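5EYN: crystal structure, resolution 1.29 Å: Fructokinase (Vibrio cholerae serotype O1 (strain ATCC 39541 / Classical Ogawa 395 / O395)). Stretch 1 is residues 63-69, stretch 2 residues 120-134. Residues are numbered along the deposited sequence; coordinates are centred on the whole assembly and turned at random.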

# COMPACT_ATOMS: atom_id res chain seq x y z
N PHE A 63 22.93 -4.60 -3.79
CA PHE A 63 21.85 -4.54 -2.82
C PHE A 63 21.48 -5.94 -2.39
O PHE A 63 21.38 -6.83 -3.23
CB PHE A 63 20.63 -3.89 -3.47
CG PHE A 63 19.49 -3.59 -2.52
CD1 PHE A 63 19.37 -2.34 -1.97
CD2 PHE A 63 18.56 -4.56 -2.19
CE1 PHE A 63 18.34 -2.04 -1.12
CE2 PHE A 63 17.52 -4.26 -1.33
CZ PHE A 63 17.42 -2.99 -0.80
N PHE A 64 21.32 -6.16 -1.09
CA PHE A 64 20.73 -7.40 -0.61
C PHE A 64 19.58 -7.10 0.32
O PHE A 64 19.64 -6.19 1.14
CB PHE A 64 21.76 -8.36 0.03
CG PHE A 64 22.33 -7.93 1.37
CD1 PHE A 64 21.79 -8.40 2.57
CD2 PHE A 64 23.47 -7.14 1.44
CE1 PHE A 64 22.35 -8.06 3.80
CE2 PHE A 64 24.03 -6.80 2.67
CZ PHE A 64 23.47 -7.27 3.85
N GLY A 65 18.51 -7.87 0.16
CA GLY A 65 17.32 -7.64 0.94
C GLY A 65 16.14 -8.38 0.34
O GLY A 65 16.30 -9.19 -0.58
N ARG A 66 14.96 -8.12 0.90
CA ARG A 66 13.73 -8.72 0.42
C ARG A 66 12.72 -7.67 0.02
O ARG A 66 12.50 -6.69 0.73
CB ARG A 66 13.06 -9.58 1.48
CG ARG A 66 13.85 -10.80 1.87
CD ARG A 66 13.08 -11.72 2.79
NE ARG A 66 13.92 -12.87 3.08
CZ ARG A 66 13.55 -14.14 3.01
NH1 ARG A 66 12.30 -14.47 2.68
NH2 ARG A 66 14.42 -15.09 3.30
N VAL A 67 12.11 -7.90 -1.13
CA VAL A 67 10.87 -7.23 -1.49
C VAL A 67 9.77 -8.28 -1.64
O VAL A 67 10.01 -9.47 -1.44
CB VAL A 67 11.00 -6.44 -2.80
CG1 VAL A 67 11.91 -5.23 -2.59
CG2 VAL A 67 11.50 -7.33 -3.94
N GLY A 68 8.56 -7.85 -1.95
CA GLY A 68 7.48 -8.78 -2.12
C GLY A 68 7.38 -9.31 -3.53
O GLY A 68 7.86 -8.68 -4.47
N ASN A 69 6.76 -10.48 -3.66
CA ASN A 69 6.42 -11.05 -4.95
C ASN A 69 5.15 -10.38 -5.44
O ASN A 69 4.05 -10.94 -5.34
CB ASN A 69 6.22 -12.55 -4.81
CG ASN A 69 6.04 -13.23 -6.14
OD1 ASN A 69 6.19 -12.62 -7.20
ND2 ASN A 69 5.73 -14.53 -6.11
N SER A 120 6.53 -4.84 6.02
CA SER A 120 6.78 -5.18 4.63
C SER A 120 7.85 -6.27 4.52
O SER A 120 8.46 -6.68 5.52
CB SER A 120 7.19 -3.93 3.85
OG SER A 120 8.24 -3.24 4.52
N ALA A 121 8.06 -6.75 3.30
CA ALA A 121 8.90 -7.90 3.06
C ALA A 121 10.31 -7.77 3.62
O ALA A 121 10.90 -8.75 4.09
CB ALA A 121 8.98 -8.16 1.56
N ASP A 122 10.87 -6.57 3.54
CA ASP A 122 12.23 -6.32 4.00
C ASP A 122 12.40 -6.59 5.48
O ASP A 122 13.50 -6.87 5.93
CB ASP A 122 12.62 -4.86 3.67
CG ASP A 122 11.58 -3.87 4.13
OD1 ASP A 122 11.77 -3.26 5.19
OD2 ASP A 122 10.56 -3.74 3.42
N GLN A 123 11.31 -6.51 6.24
CA GLN A 123 11.36 -6.78 7.67
C GLN A 123 11.60 -8.25 7.99
O GLN A 123 11.88 -8.62 9.14
CB GLN A 123 10.07 -6.30 8.35
CG GLN A 123 9.88 -4.79 8.26
CD GLN A 123 10.99 -4.05 8.96
OE1 GLN A 123 11.02 -4.01 10.18
NE2 GLN A 123 11.90 -3.45 8.20
N PHE A 124 11.56 -9.09 6.96
CA PHE A 124 11.75 -10.52 7.11
C PHE A 124 13.09 -11.03 6.58
O PHE A 124 13.27 -12.22 6.37
CB PHE A 124 10.56 -11.25 6.49
CG PHE A 124 9.29 -10.95 7.21
CD1 PHE A 124 8.50 -9.88 6.84
CD2 PHE A 124 8.92 -11.69 8.32
CE1 PHE A 124 7.36 -9.57 7.54
CE2 PHE A 124 7.78 -11.39 9.02
CZ PHE A 124 6.99 -10.34 8.62
N LEU A 125 14.03 -10.11 6.41
CA LEU A 125 15.41 -10.46 6.10
C LEU A 125 15.90 -11.55 7.06
O LEU A 125 15.82 -11.40 8.28
CB LEU A 125 16.31 -9.23 6.20
CG LEU A 125 17.75 -9.45 5.77
CD1 LEU A 125 17.85 -9.40 4.26
CD2 LEU A 125 18.66 -8.41 6.38
N GLN A 126 16.45 -12.62 6.50
CA GLN A 126 16.98 -13.74 7.27
C GLN A 126 18.50 -13.77 7.24
O GLN A 126 19.14 -13.16 6.37
CB GLN A 126 16.46 -15.07 6.71
CG GLN A 126 14.95 -15.20 6.74
CD GLN A 126 14.46 -16.50 6.15
OE1 GLN A 126 15.25 -17.35 5.75
NE2 GLN A 126 13.15 -16.65 6.08
N LEU A 127 19.10 -14.52 8.15
CA LEU A 127 20.55 -14.65 8.18
C LEU A 127 21.08 -15.19 6.87
O LEU A 127 22.15 -14.78 6.40
CB LEU A 127 20.99 -15.53 9.34
CG LEU A 127 20.79 -14.93 10.72
CD1 LEU A 127 21.06 -15.99 11.78
CD2 LEU A 127 21.70 -13.72 10.90
N SER A 128 20.35 -16.10 6.25
CA SER A 128 20.82 -16.71 5.01
C SER A 128 20.73 -15.77 3.81
O SER A 128 21.23 -16.11 2.74
CB SER A 128 20.04 -18.00 4.72
OG SER A 128 18.66 -17.74 4.57
N ASP A 129 20.10 -14.61 3.98
CA ASP A 129 20.05 -13.63 2.90
C ASP A 129 21.33 -12.82 2.79
O ASP A 129 21.53 -12.10 1.82
CB ASP A 129 18.89 -12.65 3.12
CG ASP A 129 17.53 -13.31 3.05
OD1 ASP A 129 16.60 -12.73 3.64
OD2 ASP A 129 17.36 -14.37 2.40
N ILE A 130 22.19 -12.90 3.80
CA ILE A 130 23.38 -12.07 3.82
C ILE A 130 24.41 -12.66 2.86
O ILE A 130 24.71 -13.84 2.94
CB ILE A 130 23.98 -12.00 5.22
CG1 ILE A 130 22.96 -11.44 6.23
CG2 ILE A 130 25.25 -11.16 5.21
CD1 ILE A 130 23.38 -11.65 7.67
N PRO A 131 24.97 -11.85 1.94
CA PRO A 131 25.96 -12.35 0.98
C PRO A 131 27.36 -12.35 1.58
O PRO A 131 27.58 -11.86 2.68
CB PRO A 131 25.88 -11.33 -0.15
CG PRO A 131 25.50 -10.08 0.53
CD PRO A 131 24.60 -10.46 1.68
N SER A 132 28.29 -12.95 0.85
CA SER A 132 29.66 -13.01 1.32
C SER A 132 30.30 -11.63 1.17
O SER A 132 30.16 -10.98 0.12
CB SER A 132 30.45 -14.04 0.52
OG SER A 132 30.53 -13.64 -0.83
N PHE A 133 30.97 -11.20 2.23
CA PHE A 133 31.64 -9.91 2.27
C PHE A 133 33.14 -10.12 2.18
O PHE A 133 33.66 -11.20 2.49
CB PHE A 133 31.34 -9.19 3.58
CG PHE A 133 29.90 -8.83 3.79
CD1 PHE A 133 29.08 -8.45 2.74
CD2 PHE A 133 29.37 -8.85 5.07
CE1 PHE A 133 27.76 -8.09 2.98
CE2 PHE A 133 28.07 -8.49 5.30
CZ PHE A 133 27.26 -8.12 4.25
N GLN A 134 33.85 -9.06 1.80
CA GLN A 134 35.29 -9.12 1.70
C GLN A 134 35.92 -7.89 2.33
O GLN A 134 35.29 -6.83 2.41
CB GLN A 134 35.71 -9.22 0.23
CG GLN A 134 35.16 -10.46 -0.46
CD GLN A 134 35.61 -10.58 -1.90
OE1 GLN A 134 36.80 -10.60 -2.19
NE2 GLN A 134 34.65 -10.67 -2.81
O HOH W 1 15.56 -6.35 3.18

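Two side chains of a single strand carry most of this contact. Phe64 and Arg66 lie two residues apart, so strand alternation points the CA-to-CB bond of each toward the second stretch, while that of Val67 points away. The partner is an irregular chain with two short 3-10 segments, 121-123 and 127-129, and it meets the strand with both backbone and side chains.

Arg66 reaches out rather than folding back. With chi1 at m and chi2 and chi3 both t, its methylenes run extended past Ala121 and Leu125 to deliver the guanidinium to Asp129. Arg66 NE donates to Asp129 OD1 at 2.7 Å, nearly straight, in a salt bridge; Arg66 NH2 adds a bond to Asp129 OD2 at 3.2 Å and a weak one to Asp129 OD1, also at 3.2 Å. Asp129 OD1 therefore meets the NE and NH2 side of the guanidinium at its edge, near the plane, while OD2 lies well out of that plane, and NH1 is satisfied elsewhere in the structure.

Asp129 is itself held in place. Its chi1 is m, and its OD1 also accepts from the backbone Gln126 N at 2.9 Å, almost perfectly in line; Asp129 N in turn bonds Gln126 O at 3.0 Å. A short acidic side chain suits this spot because one oxygen can serve both its own turn and the arginine across the contact. Over one face of the guanidinium lies Phe124 O, 3.4 Å from Arg66 NE, but the angle is too poor for a hydrogen bond.

Phe64 supplies the apolar half. Its p rotamer, with chi2 at 96°, lays one ring face against Pro131, whose CD sits 3.5 Å from the ring centroid and only 14° off the normal, a CH-pi contact. Proline suits the place by offering a compact, rigid methylene to that face. Leu125 CD1 (4.4 Å from Phe64 CD1) and Ile130 CG1 (4.2 Å from Phe64 CE1) add apolar contacts, and Phe133 presents its ring edge, with CZ 3.8 Å from Phe64 CE2.

Small residues let parts of the two chains pack closely. Ala121 CB packs 3.3 Å from Val67 C and 3.5 Å from Gly68 N, directly against backbone. Gly65 CA lies 3.8 Å from Leu125 CD1; a CB on Gly65 would be crowded by Phe63 CE2 within its own strand. Nearby, a water accepts from Arg66 N at 2.9 Å and donates weakly to Asp122 O at 3.5 Å, linking backbones that share no direct hydrogen bond. Asp122, at chi1 p, spends its carboxylate locally, with OD2 accepting from Ser120 OG at 2.6 Å and OD1 from Gln123 NE2 at 3.0 Å.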